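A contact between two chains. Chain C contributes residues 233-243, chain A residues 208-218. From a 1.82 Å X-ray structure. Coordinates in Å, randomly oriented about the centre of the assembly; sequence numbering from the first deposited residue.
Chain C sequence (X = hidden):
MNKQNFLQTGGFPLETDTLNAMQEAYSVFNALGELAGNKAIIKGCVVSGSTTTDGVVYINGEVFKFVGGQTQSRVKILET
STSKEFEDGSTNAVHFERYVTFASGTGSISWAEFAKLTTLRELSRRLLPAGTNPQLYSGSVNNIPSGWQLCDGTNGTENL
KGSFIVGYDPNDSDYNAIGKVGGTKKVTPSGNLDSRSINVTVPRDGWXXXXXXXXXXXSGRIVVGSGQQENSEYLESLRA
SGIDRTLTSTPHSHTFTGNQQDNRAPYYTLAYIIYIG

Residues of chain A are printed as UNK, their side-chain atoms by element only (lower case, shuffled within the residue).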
# COMPACT_ATOMS: atom_id res chain seq x y z
N GLU C 233 82.86 -5.93 -40.89
CA GLU C 233 82.80 -6.75 -39.69
C GLU C 233 81.72 -7.83 -39.76
O GLU C 233 80.84 -7.81 -40.62
CB GLU C 233 82.61 -5.89 -38.44
CG GLU C 233 83.81 -5.06 -38.07
CD GLU C 233 85.16 -5.75 -37.98
OE1 GLU C 233 86.00 -5.54 -38.88
OE2 GLU C 233 85.37 -6.52 -37.01
N TYR C 234 81.87 -8.84 -38.88
CA TYR C 234 80.88 -9.90 -38.71
C TYR C 234 80.64 -9.97 -37.24
O TYR C 234 81.55 -10.23 -36.46
CB TYR C 234 81.26 -11.24 -39.34
CG TYR C 234 80.12 -12.23 -39.26
CD1 TYR C 234 79.02 -12.11 -40.10
CD2 TYR C 234 80.11 -13.24 -38.30
CE1 TYR C 234 77.94 -12.98 -40.00
CE2 TYR C 234 79.06 -14.15 -38.23
CZ TYR C 234 77.98 -14.02 -39.08
OH TYR C 234 76.95 -14.92 -39.04
N LEU C 235 79.43 -9.59 -36.85
CA LEU C 235 79.14 -9.49 -35.44
C LEU C 235 78.47 -10.76 -34.94
O LEU C 235 77.24 -10.89 -35.01
CB LEU C 235 78.34 -8.21 -35.13
CG LEU C 235 78.82 -6.89 -35.81
CD1 LEU C 235 77.88 -5.71 -35.46
CD2 LEU C 235 80.26 -6.54 -35.39
N GLU C 236 79.29 -11.69 -34.46
CA GLU C 236 78.83 -12.98 -33.93
C GLU C 236 78.28 -12.85 -32.50
O GLU C 236 77.54 -13.72 -32.08
CB GLU C 236 79.99 -14.01 -34.02
CG GLU C 236 79.66 -15.43 -33.56
CD GLU C 236 78.39 -16.07 -34.10
OE1 GLU C 236 77.94 -15.73 -35.22
OE2 GLU C 236 77.86 -16.95 -33.39
N SER C 237 78.63 -11.78 -31.76
CA SER C 237 78.16 -11.56 -30.37
C SER C 237 76.68 -11.07 -30.28
O SER C 237 76.14 -10.99 -29.18
CB SER C 237 79.06 -10.54 -29.67
OG SER C 237 78.98 -9.27 -30.29
N LEU C 238 76.05 -10.81 -31.42
CA LEU C 238 74.70 -10.25 -31.51
C LEU C 238 73.75 -11.06 -32.36
O LEU C 238 74.15 -11.78 -33.27
CB LEU C 238 74.79 -8.83 -32.12
CG LEU C 238 75.69 -7.81 -31.38
CD1 LEU C 238 75.79 -6.54 -32.18
CD2 LEU C 238 75.16 -7.50 -29.98
N ARG C 239 72.45 -10.88 -32.09
CA ARG C 239 71.39 -11.47 -32.88
C ARG C 239 70.21 -10.53 -32.84
O ARG C 239 70.07 -9.74 -31.89
CB ARG C 239 70.91 -12.83 -32.26
CG ARG C 239 71.88 -14.00 -32.28
CD ARG C 239 72.15 -14.55 -33.67
NE ARG C 239 73.04 -15.72 -33.62
CZ ARG C 239 74.36 -15.66 -33.58
NH1 ARG C 239 74.98 -14.49 -33.61
NH2 ARG C 239 75.08 -16.78 -33.51
N ALA C 240 69.29 -10.74 -33.77
CA ALA C 240 67.98 -10.10 -33.74
C ALA C 240 67.27 -10.75 -32.54
O ALA C 240 67.50 -11.93 -32.24
CB ALA C 240 67.20 -10.46 -35.00
N SER C 241 66.40 -9.99 -31.87
CA SER C 241 65.54 -10.53 -30.81
C SER C 241 64.58 -11.54 -31.51
O SER C 241 64.30 -11.41 -32.71
CB SER C 241 64.72 -9.41 -30.17
OG SER C 241 64.13 -8.62 -31.20
N GLY C 242 64.13 -12.55 -30.78
CA GLY C 242 63.28 -13.60 -31.35
C GLY C 242 61.79 -13.49 -31.15
O GLY C 242 61.00 -13.91 -32.01
N ILE C 243 61.35 -12.92 -30.01
CA ILE C 243 59.90 -12.88 -29.70
C ILE C 243 59.42 -11.55 -29.16
O ILE C 243 60.21 -10.75 -28.64
CB ILE C 243 59.58 -14.01 -28.65
CG1 ILE C 243 60.35 -13.80 -27.31
CG2 ILE C 243 59.80 -15.45 -29.24
CD1 ILE C 243 59.80 -14.58 -26.06
N UNK A 208 64.75 -14.10 -26.48
CA UNK A 208 65.15 -15.18 -27.41
C UNK A 208 65.98 -14.56 -28.56
O UNK A 208 66.42 -13.40 -28.44
c UNK A 208 63.93 -15.96 -27.92
o UNK A 208 64.31 -17.07 -28.72
N UNK A 209 66.23 -15.31 -29.62
CA UNK A 209 67.02 -14.83 -30.75
C UNK A 209 66.37 -15.31 -32.04
O UNK A 209 65.61 -16.29 -32.04
c UNK A 209 69.22 -14.90 -29.41
c UNK A 209 68.49 -15.34 -30.67
o UNK A 209 68.53 -16.76 -30.81
N UNK A 210 66.69 -14.63 -33.14
CA UNK A 210 66.29 -15.01 -34.47
C UNK A 210 67.51 -14.86 -35.37
O UNK A 210 68.27 -13.88 -35.22
c UNK A 210 65.34 -13.41 -37.40
c UNK A 210 64.89 -14.35 -36.47
c UNK A 210 64.31 -15.53 -36.94
c UNK A 210 65.13 -14.14 -34.98
c UNK A 210 65.17 -13.62 -38.77
c UNK A 210 64.57 -14.79 -39.22
c UNK A 210 64.12 -15.73 -38.31
N UNK A 211 67.67 -15.79 -36.30
CA UNK A 211 68.72 -15.72 -37.31
C UNK A 211 70.13 -15.88 -36.82
O UNK A 211 70.37 -16.52 -35.81
N UNK A 212 71.08 -15.31 -37.56
CA UNK A 212 72.50 -15.49 -37.30
C UNK A 212 73.23 -14.18 -37.00
O UNK A 212 72.58 -13.16 -36.78
c UNK A 212 73.16 -16.22 -38.48
o UNK A 212 72.82 -15.62 -39.71
N UNK A 213 74.56 -14.25 -36.97
CA UNK A 213 75.44 -13.11 -36.70
C UNK A 213 75.22 -12.00 -37.70
O UNK A 213 74.68 -12.23 -38.79
N UNK A 214 75.61 -10.77 -37.34
CA UNK A 214 75.37 -9.62 -38.22
C UNK A 214 76.52 -9.39 -39.23
O UNK A 214 77.63 -9.10 -38.79
c UNK A 214 73.71 -6.98 -35.90
c UNK A 214 73.38 -9.41 -35.85
c UNK A 214 75.14 -8.36 -37.38
c UNK A 214 73.74 -8.22 -36.74
N UNK A 215 76.26 -9.47 -40.53
CA UNK A 215 74.96 -9.78 -41.12
C UNK A 215 73.99 -8.62 -40.97
O UNK A 215 74.41 -7.47 -40.83
N UNK A 216 72.68 -8.91 -40.95
CA UNK A 216 71.68 -7.86 -40.83
C UNK A 216 70.58 -8.25 -39.84
O UNK A 216 70.32 -9.43 -39.65
c UNK A 216 71.06 -7.57 -42.19
N UNK A 217 69.94 -7.23 -39.26
CA UNK A 217 68.77 -7.34 -38.37
C UNK A 217 67.75 -6.38 -38.94
O UNK A 217 68.11 -5.24 -39.29
c UNK A 217 69.10 -7.02 -36.89
c UNK A 217 67.82 -6.83 -36.06
c UNK A 217 69.98 -8.10 -36.28
N UNK A 218 66.48 -6.81 -39.01
CA UNK A 218 65.35 -6.01 -39.47
C UNK A 218 65.43 -4.59 -38.86
O UNK A 218 65.73 -4.45 -37.67
n UNK A 218 59.06 -6.75 -39.04
c UNK A 218 62.77 -5.98 -39.49
c UNK A 218 60.28 -6.12 -39.60
c UNK A 218 61.51 -6.78 -39.09
c UNK A 218 64.03 -6.71 -39.05
O HOH W 1 70.02 -12.25 -36.24
O HOH W 2 75.12 -14.37 -40.76
O HOH W 3 76.18 -16.58 -36.98

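Position 208 carries one carbon and then one oxygen, the pattern of a serine. Its CB lies 4.2 Å from Ile C243 CG1 and points toward chain C, so this is Ser A208.

Position 209 has one carbon bearing one oxygen and one carbon. Its CB packs 3.8 Å from Arg C239 CB, and its CA makes a CA-H...O contact with Ala C240 O at 3.3 Å. A beta-branched side chain with a single oxygen makes it Thr A209. At Gly C242 the approach is between backbones: an ideal CB there would fall 2.6 Å from O of Thr A209, a clash that the absent side chain avoids.

Position 210 shows one carbon followed by a ring of six carbons with no heteroatom. Its N donates to Ala C240 O (3.0 Å, 149°), while Ala C240 CB sits at the edge of the ring, near its plane. The ring identifies Phe A210.

Position 211 has no side-chain atoms, and its O is 3.4 Å from Arg C239 CD. It is Gly A211; its phi of 68° by itself favours glycine.

Position 212 again has one carbon then one oxygen, and its CB is 4.0 Å from Tyr C234 OH: Ser A212. One water bonds both Ser A212 OG (2.8 Å) and Tyr C234 OH (2.6 Å).

Position 213 lacks side-chain atoms. The space is already taken, since an ideal CB would stand 2.6 Å from Tyr C234 CZ and 2.8 Å from Glu C236 OE1. Hence Gly A213. A water accepts from Gly A213 N (2.8 Å) and donates to Glu C236 OE1 (2.6 Å).

Position 214 has four carbons, forked at the second; its CB meets Leu C235 CB at 3.9 Å. This is leucine. Leu A214 has the largest area covered by the other stretch, 104 Å², and its CD1 meets Leu C238 CB at 4.0 Å.

Position 215 has no side chain and follows a cis peptide bond; its N is 3.8 Å from Tyr C234 CD1. In Gly A215, with phi 73°, an ideal CB would clash with Gly A213 O at 2.1 Å.

Position 216 has a single carbon, its CB, which comes no nearer to the 233-243 stretch than 8.7 Å, at Ala C240 CB; one carbon makes it Ala A216.

Position 217 has one carbon carrying two more, one of them against Ala C240 CB. It is Val A217, whose CG1 lies 3.8 Å from Ala C240 CB.

Position 218 has four carbons in a row ending in nitrogen, and that end leads away from chain C: Lys A218.

The contact rests on two single antiparallel bridges. At one, Leu C235 N donates to Leu A214 O (2.7 Å, 174°) and Leu A214 N returns to Leu C235 O (2.8 Å, 161°); the other pairs Ala C240 with Phe A210. The register shifts by one between them, so they form separate ladders. At the second bridge, where Phe A210 N donates to Ala C240 O, a water links the other two backbone atoms of the pair: it accepts from Ala C240 N (3.0 Å) and donates to Phe A210 O (2.6 Å), and also to Ser A212 O (2.8 Å). Arg C239 NH2 is held by a salt bridge to Glu C236 OE2 (2.8 Å), and its guanidinium has Gly A213 N over one face.

Chain A 208-218: STFGSGLGAVK
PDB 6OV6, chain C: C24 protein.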